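Local coordinates for Mgp-operon protein 3 (Mycoplasma pneumoniae, PDB 6RJ1) that probably takes part in adhesion of the bacterium to host cells as a membrane-bound surface adhesin, perhaps by recognising sugars, at residues Asp671-Asn676 / Asn773-Phe778. Sequence-based numbering, arbitrary orientation.
Sequences DALGLN and NSLLNF
Ala672 and Leu673, on the last part of helix 666-673, make a small, buried apolar contact with Leu775 in the loop between strands 723-732 and 779-786. It lies in the interior, its centre about 14 Å from that of the chain, and joins this loop to a helix of the MgpC adhesin family region. The methyl CB of Ala672 points at the loop and meets Leu775 CD2 and Leu775 O, each at 3.5 Å. Leu775 sets out from the backbone away from the helix, and its torsions (chi1 -141°, chi2 -125°) bring CD2 back toward it. Leu775 CD2 also lies 3.8 Å from Leu673 CD1, the two leucine side chains crossing at about a right angle. Leu673 CD1 rests against the carbonyl of Ser774, 3.7 Å from its O. The loop is shaped from within: Asn773 OD1 accepts from Leu775 N at 3.0 Å and from Leu776 N at 2.8 Å, an Asx motif that fixes the backbone bend around Leu775. Ser774 OG pairs with Ser740. With only 140 Å² buried, the direct contact is nondirectional, methyls packed on one another and on backbone carbonyls; a directional link runs through Gln692, which gives NE2 to Ala672 O and takes Asn777 N on OE1.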
loop_
_atom_site.group_PDB
_atom_site.type_symbol
_atom_site.label_atom_id
_atom_site.label_comp_id
_atom_site.label_asym_id
_atom_site.label_seq_id
_atom_site.Cartn_x
_atom_site.Cartn_y
_atom_site.Cartn_z
ATOM N N ASP A 671 2.282 -2.193 -18.301
ATOM C CA ASP A 671 2.965 -1.564 -17.173
ATOM C C ASP A 671 2.663 -2.255 -15.855
ATOM O O ASP A 671 3.524 -2.299 -14.981
ATOM C CB ASP A 671 2.567 -0.088 -17.083
ATOM C CG ASP A 671 3.163 0.835 -18.139
ATOM O OD1 ASP A 671 3.636 0.331 -19.184
ATOM O OD2 ASP A 671 3.158 2.053 -17.920
ATOM N N ALA A 672 1.437 -2.753 -15.684
ATOM C CA ALA A 672 1.035 -3.401 -14.444
ATOM C C ALA A 672 1.475 -4.847 -14.384
ATOM O O ALA A 672 1.729 -5.360 -13.299
ATOM C CB ALA A 672 -0.466 -3.306 -14.277
ATOM N N LEU A 673 1.564 -5.510 -15.543
ATOM C CA LEU A 673 1.919 -6.917 -15.640
ATOM C C LEU A 673 3.400 -7.166 -15.972
ATOM O O LEU A 673 3.835 -8.320 -15.992
ATOM C CB LEU A 673 0.980 -7.592 -16.649
ATOM C CG LEU A 673 -0.375 -8.107 -16.136
ATOM C CD1 LEU A 673 -1.305 -6.976 -15.711
ATOM C CD2 LEU A 673 -1.070 -8.923 -17.198
ATOM N N GLY A 674 4.159 -6.086 -16.171
ATOM C CA GLY A 674 5.589 -6.125 -16.469
ATOM C C GLY A 674 5.912 -6.816 -17.772
ATOM O O GLY A 674 6.776 -7.697 -17.808
ATOM N N LEU A 675 5.205 -6.420 -18.844
ATOM C CA LEU A 675 5.316 -7.027 -20.159
ATOM C C LEU A 675 6.108 -6.192 -21.183
ATOM O O LEU A 675 6.220 -6.584 -22.345
ATOM C CB LEU A 675 3.906 -7.362 -20.673
ATOM C CG LEU A 675 3.171 -8.478 -19.936
ATOM C CD1 LEU A 675 1.683 -8.363 -20.138
ATOM C CD2 LEU A 675 3.649 -9.840 -20.395
ATOM N N ASN A 676 6.682 -5.069 -20.749
ATOM C CA ASN A 676 7.481 -4.213 -21.615
ATOM C C ASN A 676 8.940 -4.661 -21.552
ATOM O O ASN A 676 9.562 -4.632 -20.488
ATOM C CB ASN A 676 7.313 -2.734 -21.243
ATOM C CG ASN A 676 5.895 -2.229 -21.361
ATOM O OD1 ASN A 676 5.294 -2.245 -22.438
ATOM N ND2 ASN A 676 5.330 -1.764 -20.257
ATOM N N ASN A 773 -9.170 -9.483 -9.201
ATOM C CA ASN A 773 -8.364 -8.772 -10.192
ATOM C C ASN A 773 -6.983 -9.428 -10.335
ATOM O O ASN A 773 -6.506 -10.069 -9.397
ATOM C CB ASN A 773 -8.230 -7.284 -9.820
ATOM C CG ASN A 773 -7.076 -6.975 -8.896
ATOM O OD1 ASN A 773 -5.959 -6.698 -9.338
ATOM N ND2 ASN A 773 -7.313 -7.029 -7.596
ATOM N N SER A 774 -6.336 -9.229 -11.499
ATOM C CA SER A 774 -4.988 -9.725 -11.818
ATOM C C SER A 774 -4.150 -8.546 -12.320
ATOM O O SER A 774 -3.240 -8.721 -13.136
ATOM C CB SER A 774 -5.066 -10.811 -12.892
ATOM O OG SER A 774 -5.636 -10.284 -14.078
ATOM N N LEU A 775 -4.478 -7.344 -11.818
ATOM C CA LEU A 775 -3.923 -6.072 -12.243
ATOM C C LEU A 775 -3.103 -5.371 -11.173
ATOM O O LEU A 775 -2.082 -4.755 -11.496
ATOM C CB LEU A 775 -5.120 -5.174 -12.630
ATOM C CG LEU A 775 -5.077 -4.211 -13.836
ATOM C CD1 LEU A 775 -5.417 -2.810 -13.412
ATOM C CD2 LEU A 775 -3.787 -4.265 -14.618
ATOM N N LEU A 776 -3.577 -5.404 -9.918
ATOM C CA LEU A 776 -2.961 -4.671 -8.817
ATOM C C LEU A 776 -2.117 -5.528 -7.922
ATOM O O LEU A 776 -2.552 -6.603 -7.500
ATOM C CB LEU A 776 -4.026 -3.923 -7.988
ATOM C CG LEU A 776 -5.123 -3.199 -8.765
ATOM C CD1 LEU A 776 -6.260 -2.825 -7.866
ATOM C CD2 LEU A 776 -4.585 -1.987 -9.514
ATOM N N ASN A 777 -0.905 -5.047 -7.617
ATOM C CA ASN A 777 -0.013 -5.754 -6.717
ATOM C C ASN A 777 -0.345 -5.429 -5.264
ATOM O O ASN A 777 -0.940 -4.394 -4.972
ATOM C CB ASN A 777 1.458 -5.520 -7.050
ATOM C CG ASN A 777 2.336 -6.698 -6.694
ATOM O OD1 ASN A 777 1.928 -7.647 -6.022
ATOM N ND2 ASN A 777 3.570 -6.669 -7.131
ATOM N N PHE A 778 -0.007 -6.345 -4.366
ATOM C CA PHE A 778 -0.286 -6.222 -2.943
ATOM C C PHE A 778 0.898 -6.790 -2.167
ATOM O O PHE A 778 1.484 -7.776 -2.585
ATOM C CB PHE A 778 -1.602 -6.963 -2.638
ATOM C CG PHE A 778 -1.883 -7.327 -1.203
ATOM C CD1 PHE A 778 -2.481 -6.418 -0.343
ATOM C CD2 PHE A 778 -1.618 -8.603 -0.731
ATOM C CE1 PHE A 778 -2.775 -6.767 0.973
ATOM C CE2 PHE A 778 -1.911 -8.947 0.589
ATOM C CZ PHE A 778 -2.489 -8.025 1.430
#